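Local coordinates for protein dicer Related Helicase (Caenorhabditis elegans, PDB 6M6Q) that probably hydrolyses ATP as an RNA helicase of the RIG-I-like receptor subfamily that binds double- and single-stranded RNA, this chain being its N-terminal domain, at residues B[317-320]-B[321-325]; B[51-54]-B[55-58]; B[172-175]-B[176-180]; B[258-262]-B[263-267]. All coordinates share one frame; numbering follows the deposited sequence.

Contact 1. Residues B[317-320]-B[321-325]; sequences ELEE and REKER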
loop_
_atom_site.group_PDB
_atom_site.type_symbol
_atom_site.label_atom_id
_atom_site.label_comp_id
_atom_site.label_asym_id
_atom_site.label_seq_id
_atom_site.Cartn_x
_atom_site.Cartn_y
_atom_site.Cartn_z
ATOM N N GLU B 317 5.913 24.081 0.458
ATOM C CA GLU B 317 4.649 24.805 0.778
ATOM C C GLU B 317 4.721 25.356 2.203
ATOM O O GLU B 317 4.199 26.464 2.419
ATOM C CB GLU B 317 3.428 23.904 0.609
ATOM C CG GLU B 317 3.127 23.572 -0.847
ATOM C CD GLU B 317 1.679 23.216 -1.134
ATOM O OE1 GLU B 317 1.443 22.299 -1.968
ATOM O OE2 GLU B 317 0.788 23.863 -0.538
ATOM N N LEU B 318 5.374 24.622 3.116
ATOM C CA LEU B 318 5.589 25.021 4.536
ATOM C C LEU B 318 6.467 26.284 4.601
ATOM O O LEU B 318 6.107 27.203 5.371
ATOM C CB LEU B 318 6.230 23.855 5.299
ATOM C CG LEU B 318 6.454 24.081 6.795
ATOM C CD1 LEU B 318 5.130 24.123 7.538
ATOM C CD2 LEU B 318 7.362 23.003 7.382
ATOM N N GLU B 319 7.560 26.342 3.824
ATOM C CA GLU B 319 8.494 27.504 3.818
ATOM C C GLU B 319 7.798 28.713 3.170
ATOM O O GLU B 319 7.918 29.822 3.734
ATOM C CB GLU B 319 9.832 27.156 3.149
ATOM C CG GLU B 319 10.818 28.332 3.086
ATOM C CD GLU B 319 11.477 28.795 4.397
ATOM O OE1 GLU B 319 10.744 29.127 5.359
ATOM O OE2 GLU B 319 12.726 28.876 4.437
ATOM N N GLU B 320 7.111 28.534 2.040
ATOM C CA GLU B 320 6.267 29.606 1.442
ATOM C C GLU B 320 5.392 30.193 2.541
ATOM O O GLU B 320 5.576 31.369 2.899
ATOM C CB GLU B 320 5.364 29.063 0.345
ATOM C CG GLU B 320 5.979 29.148 -1.033
ATOM C CD GLU B 320 5.403 28.163 -2.037
ATOM O OE1 GLU B 320 4.173 28.212 -2.277
ATOM O OE2 GLU B 320 6.186 27.348 -2.582
ATOM N N ARG B 321 4.550 29.357 3.123
ATOM C CA ARG B 321 3.536 29.779 4.112
ATOM C C ARG B 321 4.208 30.598 5.220
ATOM O O ARG B 321 3.553 31.513 5.715
ATOM C CB ARG B 321 2.804 28.567 4.682
ATOM C CG ARG B 321 1.571 28.169 3.890
ATOM C CD ARG B 321 0.687 27.230 4.688
ATOM N NE ARG B 321 1.417 26.136 5.331
ATOM C CZ ARG B 321 1.798 25.003 4.723
ATOM N NH1 ARG B 321 2.447 24.075 5.408
ATOM N NH2 ARG B 321 1.564 24.816 3.430
ATOM N N GLU B 322 5.473 30.310 5.557
ATOM C CA GLU B 322 6.213 30.989 6.663
ATOM C C GLU B 322 6.934 32.244 6.142
ATOM O O GLU B 322 7.207 33.136 6.971
ATOM C CB GLU B 322 7.191 30.031 7.353
ATOM C CG GLU B 322 6.501 28.906 8.131
ATOM C CD GLU B 322 5.349 29.327 9.045
ATOM O OE1 GLU B 322 5.597 30.093 9.996
ATOM O OE2 GLU B 322 4.207 28.859 8.823
ATOM N N LYS B 323 7.204 32.330 4.835
ATOM C CA LYS B 323 7.685 33.581 4.180
ATOM C C LYS B 323 6.586 34.644 4.278
ATOM O O LYS B 323 6.873 35.743 4.799
ATOM C CB LYS B 323 8.070 33.349 2.715
ATOM C CG LYS B 323 9.562 33.323 2.435
ATOM C CD LYS B 323 10.232 32.038 2.866
ATOM C CE LYS B 323 11.678 31.958 2.420
ATOM N NZ LYS B 323 12.005 30.658 1.792
ATOM N N GLU B 324 5.382 34.320 3.796
ATOM C CA GLU B 324 4.233 35.264 3.723
ATOM C C GLU B 324 3.818 35.663 5.143
ATOM O O GLU B 324 3.539 36.846 5.363
ATOM C CB GLU B 324 3.068 34.652 2.936
ATOM C CG GLU B 324 2.940 35.189 1.508
ATOM C CD GLU B 324 2.172 36.502 1.354
ATOM O OE1 GLU B 324 2.100 37.017 0.213
ATOM O OE2 GLU B 324 1.646 37.012 2.368
ATOM N N ARG B 325 3.866 34.722 6.077
ATOM C CA ARG B 325 3.580 34.959 7.515
ATOM C C ARG B 325 4.520 36.062 8.035
ATOM O O ARG B 325 4.025 36.972 8.725
ATOM C CB ARG B 325 3.699 33.631 8.272
ATOM C CG ARG B 325 3.781 33.750 9.787
ATOM C CD ARG B 325 5.186 33.474 10.301
ATOM N NE ARG B 325 5.206 33.114 11.715
ATOM C CZ ARG B 325 6.292 32.741 12.385
ATOM N NH1 ARG B 325 6.200 32.425 13.665
ATOM N NH2 ARG B 325 7.465 32.677 11.774
HETATM O O HOH W 1 0.504 22.613 2.442
#

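Contact 2. Residues B[51-54]-B[55-58]; sequences YFKL and FESL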
loop_
_atom_site.group_PDB
_atom_site.type_symbol
_atom_site.label_atom_id
_atom_site.label_comp_id
_atom_site.label_asym_id
_atom_site.label_seq_id
_atom_site.Cartn_x
_atom_site.Cartn_y
_atom_site.Cartn_z
ATOM N N TYR B 51 -20.309 -13.252 11.762
ATOM C CA TYR B 51 -20.621 -12.357 10.613
ATOM C C TYR B 51 -19.578 -12.564 9.495
ATOM O O TYR B 51 -19.866 -12.199 8.341
ATOM C CB TYR B 51 -20.659 -10.878 11.027
ATOM C CG TYR B 51 -21.760 -10.460 11.981
ATOM C CD1 TYR B 51 -22.860 -11.271 12.235
ATOM C CD2 TYR B 51 -21.706 -9.227 12.624
ATOM C CE1 TYR B 51 -23.859 -10.878 13.114
ATOM C CE2 TYR B 51 -22.690 -8.827 13.514
ATOM C CZ TYR B 51 -23.769 -9.655 13.762
ATOM O OH TYR B 51 -24.733 -9.266 14.641
ATOM N N PHE B 52 -18.407 -13.130 9.815
ATOM C CA PHE B 52 -17.322 -13.375 8.834
ATOM C C PHE B 52 -17.897 -14.178 7.651
ATOM O O PHE B 52 -17.460 -13.973 6.496
ATOM C CB PHE B 52 -16.132 -14.104 9.487
ATOM C CG PHE B 52 -15.205 -13.253 10.331
ATOM C CD1 PHE B 52 -14.216 -12.469 9.750
ATOM C CD2 PHE B 52 -15.276 -13.290 11.716
ATOM C CE1 PHE B 52 -13.361 -11.711 10.538
ATOM C CE2 PHE B 52 -14.417 -12.533 12.498
ATOM C CZ PHE B 52 -13.471 -11.741 11.909
ATOM N N LYS B 53 -18.868 -15.055 7.923
ATOM C CA LYS B 53 -19.401 -16.026 6.925
ATOM C C LYS B 53 -20.100 -15.274 5.781
ATOM O O LYS B 53 -20.110 -15.808 4.660
ATOM C CB LYS B 53 -20.347 -17.031 7.579
ATOM C CG LYS B 53 -20.376 -18.393 6.905
ATOM C CD LYS B 53 -21.500 -19.279 7.373
ATOM C CE LYS B 53 -21.428 -20.668 6.777
ATOM N NZ LYS B 53 -21.506 -20.631 5.297
ATOM N N LEU B 54 -20.635 -14.073 6.047
ATOM C CA LEU B 54 -21.352 -13.237 5.040
ATOM C C LEU B 54 -20.389 -12.803 3.916
ATOM O O LEU B 54 -20.878 -12.176 2.958
ATOM C CB LEU B 54 -21.956 -11.999 5.719
ATOM C CG LEU B 54 -23.041 -12.255 6.761
ATOM C CD1 LEU B 54 -23.126 -11.091 7.752
ATOM C CD2 LEU B 54 -24.390 -12.491 6.095
ATOM N N PHE B 55 -19.081 -13.081 4.038
ATOM C CA PHE B 55 -18.034 -12.602 3.090
ATOM C C PHE B 55 -17.416 -13.785 2.326
ATOM O O PHE B 55 -16.457 -13.564 1.554
ATOM C CB PHE B 55 -16.974 -11.788 3.840
ATOM C CG PHE B 55 -17.508 -10.574 4.561
ATOM C CD1 PHE B 55 -17.943 -10.662 5.873
ATOM C CD2 PHE B 55 -17.580 -9.346 3.928
ATOM C CE1 PHE B 55 -18.456 -9.554 6.527
ATOM C CE2 PHE B 55 -18.088 -8.237 4.585
ATOM C CZ PHE B 55 -18.530 -8.346 5.882
ATOM N N GLU B 56 -17.981 -14.987 2.481
ATOM C CA GLU B 56 -17.383 -16.245 1.944
ATOM C C GLU B 56 -17.338 -16.212 0.400
ATOM O O GLU B 56 -16.408 -16.823 -0.163
ATOM C CB GLU B 56 -18.099 -17.479 2.504
ATOM C CG GLU B 56 -19.543 -17.628 2.066
ATOM C CD GLU B 56 -20.316 -18.685 2.851
ATOM O OE1 GLU B 56 -21.573 -18.621 2.862
ATOM O OE2 GLU B 56 -19.661 -19.571 3.468
ATOM N N SER B 57 -18.240 -15.468 -0.250
ATOM C CA SER B 57 -18.343 -15.344 -1.732
ATOM C C SER B 57 -17.123 -14.608 -2.310
ATOM O O SER B 57 -16.867 -14.752 -3.545
ATOM C CB SER B 57 -19.609 -14.657 -2.120
ATOM O OG SER B 57 -19.961 -13.669 -1.160
ATOM N N LEU B 58 -16.391 -13.865 -1.465
ATOM C CA LEU B 58 -15.281 -12.964 -1.883
ATOM C C LEU B 58 -13.930 -13.683 -1.781
ATOM O O LEU B 58 -12.917 -13.071 -2.152
ATOM C CB LEU B 58 -15.291 -11.714 -1.006
ATOM C CG LEU B 58 -16.458 -10.761 -1.238
ATOM C CD1 LEU B 58 -16.723 -9.948 0.006
ATOM C CD2 LEU B 58 -16.195 -9.852 -2.437
#

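Contact 3. Residues B[172-175]-B[176-180]; sequences YDEE and EVTNN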
loop_
_atom_site.group_PDB
_atom_site.type_symbol
_atom_site.label_atom_id
_atom_site.label_comp_id
_atom_site.label_asym_id
_atom_site.label_seq_id
_atom_site.Cartn_x
_atom_site.Cartn_y
_atom_site.Cartn_z
ATOM N N TYR B 172 -7.781 13.408 -0.638
ATOM C CA TYR B 172 -7.955 12.584 -1.864
ATOM C C TYR B 172 -7.241 13.247 -3.042
ATOM O O TYR B 172 -7.200 14.488 -3.131
ATOM C CB TYR B 172 -9.432 12.339 -2.152
ATOM C CG TYR B 172 -10.232 11.732 -1.018
ATOM C CD1 TYR B 172 -10.596 12.493 0.082
ATOM C CD2 TYR B 172 -10.767 10.455 -1.118
ATOM C CE1 TYR B 172 -11.384 11.975 1.099
ATOM C CE2 TYR B 172 -11.582 9.928 -0.122
ATOM C CZ TYR B 172 -11.904 10.701 0.988
ATOM O OH TYR B 172 -12.705 10.218 1.990
ATOM N N ASP B 173 -6.629 12.421 -3.883
ATOM C CA ASP B 173 -6.185 12.793 -5.247
ATOM C C ASP B 173 -7.389 12.693 -6.179
ATOM O O ASP B 173 -8.027 11.607 -6.205
ATOM C CB ASP B 173 -5.035 11.904 -5.718
ATOM C CG ASP B 173 -4.590 12.215 -7.130
ATOM O OD1 ASP B 173 -4.968 11.459 -8.040
ATOM O OD2 ASP B 173 -3.897 13.225 -7.307
ATOM N N GLU B 174 -7.714 13.793 -6.868
ATOM C CA GLU B 174 -8.895 13.930 -7.775
ATOM C C GLU B 174 -8.944 12.747 -8.770
ATOM O O GLU B 174 -10.046 12.142 -8.908
ATOM C CB GLU B 174 -8.864 15.307 -8.466
ATOM C CG GLU B 174 -9.839 15.477 -9.642
ATOM C CD GLU B 174 -11.331 15.478 -9.318
ATOM O OE1 GLU B 174 -11.697 15.586 -8.124
ATOM O OE2 GLU B 174 -12.124 15.380 -10.267
ATOM N N GLU B 175 -7.816 12.401 -9.414
ATOM C CA GLU B 175 -7.768 11.380 -10.502
ATOM C C GLU B 175 -8.003 9.980 -9.904
ATOM O O GLU B 175 -8.758 9.186 -10.515
ATOM C CB GLU B 175 -6.436 11.480 -11.262
ATOM C CG GLU B 175 -6.274 10.472 -12.404
ATOM C CD GLU B 175 -7.315 10.507 -13.529
ATOM O OE1 GLU B 175 -8.034 11.530 -13.663
ATOM O OE2 GLU B 175 -7.401 9.503 -14.281
ATOM N N GLU B 176 -7.362 9.682 -8.780
ATOM C CA GLU B 176 -7.393 8.348 -8.129
ATOM C C GLU B 176 -8.819 8.038 -7.654
ATOM O O GLU B 176 -9.275 6.875 -7.823
ATOM C CB GLU B 176 -6.394 8.329 -6.978
ATOM C CG GLU B 176 -5.912 6.949 -6.606
ATOM C CD GLU B 176 -4.600 6.987 -5.857
ATOM O OE1 GLU B 176 -4.509 7.775 -4.884
ATOM O OE2 GLU B 176 -3.653 6.280 -6.276
ATOM N N VAL B 177 -9.502 9.021 -7.079
ATOM C CA VAL B 177 -10.842 8.827 -6.462
ATOM C C VAL B 177 -11.893 8.764 -7.577
ATOM O O VAL B 177 -12.920 8.070 -7.377
ATOM C CB VAL B 177 -11.164 9.904 -5.401
ATOM C CG1 VAL B 177 -11.433 11.264 -6.007
ATOM C CG2 VAL B 177 -12.334 9.487 -4.529
ATOM N N THR B 178 -11.633 9.398 -8.725
ATOM C CA THR B 178 -12.562 9.401 -9.881
ATOM C C THR B 178 -12.505 8.032 -10.571
ATOM O O THR B 178 -13.590 7.460 -10.829
ATOM C CB THR B 178 -12.265 10.569 -10.828
ATOM O OG1 THR B 178 -12.419 11.760 -10.054
ATOM C CG2 THR B 178 -13.170 10.589 -12.043
ATOM N N ASN B 179 -11.296 7.492 -10.777
ATOM C CA ASN B 179 -11.072 6.218 -11.508
ATOM C C ASN B 179 -11.691 5.054 -10.724
ATOM O O ASN B 179 -12.581 4.402 -11.278
ATOM C CB ASN B 179 -9.599 6.003 -11.804
ATOM C CG ASN B 179 -9.099 6.908 -12.910
ATOM O OD1 ASN B 179 -9.893 7.491 -13.654
ATOM N ND2 ASN B 179 -7.787 7.018 -13.041
ATOM N N ASN B 180 -11.299 4.847 -9.463
ATOM C CA ASN B 180 -11.837 3.728 -8.632
ATOM C C ASN B 180 -12.046 4.180 -7.184
ATOM O O ASN B 180 -11.148 4.045 -6.362
ATOM C CB ASN B 180 -10.932 2.490 -8.700
ATOM C CG ASN B 180 -11.558 1.263 -8.054
ATOM O OD1 ASN B 180 -12.778 1.203 -7.860
ATOM N ND2 ASN B 180 -10.735 0.269 -7.742
HETATM O O HOH W 2 -6.606 9.474 -3.632
#

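Contact 4. Residues B[258-262]-B[263-267]; sequences KKWSL and HKTLT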
loop_
_atom_site.group_PDB
_atom_site.type_symbol
_atom_site.label_atom_id
_atom_site.label_comp_id
_atom_site.label_asym_id
_atom_site.label_seq_id
_atom_site.Cartn_x
_atom_site.Cartn_y
_atom_site.Cartn_z
ATOM N N LYS B 258 -2.873 5.256 28.841
ATOM C CA LYS B 258 -1.383 5.281 28.772
ATOM C C LYS B 258 -0.912 4.792 27.392
ATOM O O LYS B 258 0.092 5.340 26.878
ATOM C CB LYS B 258 -0.777 4.421 29.891
ATOM C CG LYS B 258 0.496 4.979 30.517
ATOM C CD LYS B 258 1.764 4.669 29.744
ATOM C CE LYS B 258 2.850 5.700 29.970
ATOM N NZ LYS B 258 4.081 5.374 29.216
ATOM N N LYS B 259 -1.595 3.789 26.826
ATOM C CA LYS B 259 -1.218 3.130 25.546
ATOM C C LYS B 259 -2.145 3.605 24.408
ATOM O O LYS B 259 -3.397 3.591 24.578
ATOM C CB LYS B 259 -1.260 1.609 25.712
ATOM C CG LYS B 259 -0.153 1.025 26.582
ATOM C CD LYS B 259 -0.093 -0.499 26.577
ATOM C CE LYS B 259 0.804 -1.062 25.488
ATOM N NZ LYS B 259 1.065 -2.512 25.674
ATOM N N TRP B 260 -1.550 3.988 23.284
ATOM C CA TRP B 260 -2.253 4.345 22.022
ATOM C C TRP B 260 -2.522 3.082 21.207
ATOM O O TRP B 260 -1.995 2.029 21.576
ATOM C CB TRP B 260 -1.416 5.342 21.241
ATOM C CG TRP B 260 -2.172 6.126 20.220
ATOM C CD1 TRP B 260 -2.128 5.947 18.872
ATOM C CD2 TRP B 260 -3.025 7.269 20.447
ATOM N NE1 TRP B 260 -2.898 6.880 18.243
ATOM C CE2 TRP B 260 -3.457 7.709 19.177
ATOM C CE3 TRP B 260 -3.461 7.969 21.584
ATOM C CZ2 TRP B 260 -4.309 8.800 19.015
ATOM C CZ3 TRP B 260 -4.293 9.056 21.420
ATOM C CH2 TRP B 260 -4.706 9.466 20.151
ATOM N N SER B 261 -3.357 3.183 20.173
ATOM C CA SER B 261 -3.726 2.062 19.261
ATOM C C SER B 261 -3.859 2.580 17.826
ATOM O O SER B 261 -3.966 3.812 17.638
ATOM C CB SER B 261 -4.988 1.386 19.706
ATOM O OG SER B 261 -6.115 2.233 19.538
ATOM N N LEU B 262 -3.845 1.676 16.848
ATOM C CA LEU B 262 -3.984 2.031 15.419
ATOM C C LEU B 262 -5.408 2.536 15.174
ATOM O O LEU B 262 -5.580 3.412 14.283
ATOM C CB LEU B 262 -3.669 0.816 14.557
ATOM C CG LEU B 262 -2.225 0.344 14.603
ATOM C CD1 LEU B 262 -2.091 -0.979 13.897
ATOM C CD2 LEU B 262 -1.299 1.369 13.991
ATOM N N HIS B 263 -6.372 2.049 15.968
ATOM C CA HIS B 263 -7.794 2.449 15.893
ATOM C C HIS B 263 -7.935 3.883 16.375
ATOM O O HIS B 263 -8.697 4.650 15.742
ATOM C CB HIS B 263 -8.707 1.505 16.679
ATOM C CG HIS B 263 -10.138 1.934 16.647
ATOM N ND1 HIS B 263 -10.858 2.028 15.466
ATOM C CD2 HIS B 263 -10.988 2.288 17.634
ATOM C CE1 HIS B 263 -12.087 2.403 15.737
ATOM N NE2 HIS B 263 -12.191 2.578 17.056
ATOM N N LYS B 264 -7.158 4.267 17.381
ATOM C CA LYS B 264 -7.186 5.642 17.917
ATOM C C LYS B 264 -6.665 6.620 16.859
ATOM O O LYS B 264 -7.263 7.694 16.732
ATOM C CB LYS B 264 -6.428 5.728 19.237
ATOM C CG LYS B 264 -7.272 5.347 20.441
ATOM C CD LYS B 264 -6.618 5.601 21.768
ATOM C CE LYS B 264 -7.526 5.252 22.920
ATOM N NZ LYS B 264 -7.906 3.824 22.886
ATOM N N THR B 265 -5.656 6.228 16.085
ATOM C CA THR B 265 -5.058 7.071 15.014
ATOM C C THR B 265 -6.120 7.312 13.929
ATOM O O THR B 265 -6.312 8.475 13.534
ATOM C CB THR B 265 -3.793 6.441 14.412
ATOM O OG1 THR B 265 -2.846 6.144 15.440
ATOM C CG2 THR B 265 -3.130 7.344 13.390
ATOM N N LEU B 266 -6.815 6.260 13.501
ATOM C CA LEU B 266 -7.837 6.348 12.427
ATOM C C LEU B 266 -9.029 7.178 12.919
ATOM O O LEU B 266 -9.578 7.976 12.098
ATOM C CB LEU B 266 -8.263 4.937 12.007
ATOM C CG LEU B 266 -7.160 4.089 11.373
ATOM C CD1 LEU B 266 -7.731 2.816 10.793
ATOM C CD2 LEU B 266 -6.400 4.867 10.311
ATOM N N THR B 267 -9.375 7.057 14.205
ATOM C CA THR B 267 -10.546 7.729 14.807
ATOM C C THR B 267 -10.298 9.235 14.849
ATOM O O THR B 267 -11.279 9.969 14.721
ATOM C CB THR B 267 -10.884 7.122 16.168
ATOM O OG1 THR B 267 -11.163 5.743 15.933
ATOM C CG2 THR B 267 -12.079 7.760 16.835
HETATM O O HOH W 3 -5.072 2.229 23.182
#

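Contact 1. Residues B[317-320]-B[321-325]
R321 folds back along E317 and L318, one turn earlier on helix 314-333, so this is an i to i+3 and i to i+4 contact within a single α-helix. The backbone bond R321 N to E317 O is 3.0 Å long with an N-H···O angle of 165°, and the side chain grows out beside it. R321 CB lies 3.4 Å from E317 O, and CG stays near the same oxygen. A turn at chi3 (-47°) then brings the guanidinium back over the helix, with E317 O and the CA of L318 both on one of its faces. At the tip the two nitrogens part company: NH1 comes 3.4 Å from L318 CD1, while NH2 rests 3.5 Å from E317 CB. The E317 carboxylate, turned 64° from the guanidinium plane, leaves OE2 4.2 Å from NH2, opposite charges beyond salt-bridge range. Water 1 spans that interval, donating to E317 OE2 and weakly accepting from R321 NH2. R321 also packs on Y291 and I294, which sets this face of helix 314-333 against helix 288-295. On the exposed side, the E319 carboxylate and the K323 ammonium form a salt bridge, OE2 to NZ 3.3 Å. One turn further along, E322 OE1 sits 3.5 Å from R325 NE, well above the guanidinium plane, so the two are held by charge alone, with no N-H directed at the oxygen.

Contact 2. Residues B[51-54]-B[55-58]
The F55 ring meets Y51 and F52 with its edge: CD1 lies 3.4 Å from F52 O and 3.5 Å from Y51 O, both oxygens near the ring plane. L54 stands beside the same corner, its CB 4.2 Å from F55 CD1. With CG anti to the carbonyl carbon (chi1 -59°), the F55 ring is carried back along the preceding turn, which is why its edge finds those carbonyls. The ring of F123, on helix 94-127, packs edge-to-face with F55 and also meets the F52 ring, while I136 of helix 131-144 touches F55 as well. The backbone beneath is a 3-10 segment, as the i to i+3 bonds show: F55 N to F52 O is 3.1 Å and E56 N to K53 O 3.2 Å. Replacing F55 with an alanine would probably open a gap beside I136 and leave the F123 ring without its edge-to-face mate. On the exposed side the same three-residue spacing pairs K53 with E56. The lysine chain runs straight until a bend at chi4 (-60°) turns NZ toward the carboxylate. There the two form a salt bridge: NZ donates to E56 OE2 over 2.8 Å, on the syn side and 16° out of the carboxylate plane, and weakly to OE1 at 3.2 Å.

Contact 3. Residues B[172-175]-B[176-180]
D173 and E176 make the capping bond of this short helix: D173 OD1 accepts from E176 N at 3.1 Å, on the anti side of the carboxylate. D173 is the N-cap, and OD1 takes a second, weak bond from E175 N. The E176 side chain reaches back to D173 N by way of water 2, which accepts from D173 N and donates to E176 OE1 at 3.0 Å, so a water bridge replaces the direct return bond of a capping box. Side chains also bond back to the preceding turn. T178 OG1 reaches E174 O at 2.7 Å while T178 N reaches it at 3.2 Å from the opposite face of the carbonyl plane, so one oxygen is gripped twice. With CG anti to the carbonyl carbon (chi1 -74°), N179 points its amide back at E175, where ND2 meets OE2 at 2.8 Å from above the carboxylate; amide and carboxylate planes stand 85° apart. The apolar part is a hydrophobic staple, Y172 CD2 against V177 CG2 at 3.9 Å, joining Y172, just before the N-cap, to V177, four residues after the N-cap. Around helix 174-179, Y172 packs on helices 25-29 and 186-193, and E176 OE2 forms a salt bridge with R189 of the latter. E175 and N179 meet H110 and V114 of the second subunit, on its helix 94-127.

Contact 4. Residues B[258-262]-B[263-267]
W260 lies against K264 and T265 at the start of helix 262-271, and this is the close-packed half of the contact. K264 CB sits over one face of the indole, 3.8 Å from the centroid of the six-membered ring and 22° off its normal, a CH-pi contact. At the ring edge NE1 donates to T265 OG1 over 2.9 Å with an N-H···O angle of 149°, the oxygen lying almost in the indole plane. That same OG1 is hydrogen-bonded to G196 N, so one ring N-H and one backbone N-H converge on it. S261, the residue after W260, is the N-cap: its OG, set between the backbone N and the carbonyl carbon (chi1 69°), accepts from K264 N at 3.1 Å and so satisfies an amide of the first helical turn. A leucine in place of W260 would probably leave T265 OG1 without its indole donor and strip K264 CB of the flat face it rests on.

The other side is looser. K264 runs out past S261 OG and bends at chi4, and its NZ reaches water 3 at 3.3 Å; the water donates in turn to the carbonyl of the exposed K259, 2.6 Å from K259 O.

Within the fold, W260 and K264 pack on F221 of helix 210-221, while L262, H263 and L266 touch W34 of helix 33-42, so the beginning of helix 262-271 packs on both helices.

All four contacts are local, each within one turn or two of the chain, and none touches another. Contact 4 is the innermost, its centre about 8 Å from the centre of the chain; contacts 1 and 2 lie on opposite sides of that centre, their own centres about 50 Å apart. Contact 3 comes nearest to contact 4, about 11 Å between nearest atoms, and about 12 Å from contact 1. Helix 33-42 is shared ground, since it is touched by both contact 2 and contact 4. Contacts 2 and 3 both touch the second subunit. None of them includes a bound ligand among its partners, and the ATP-binding helicase core belongs to the rest of the protein.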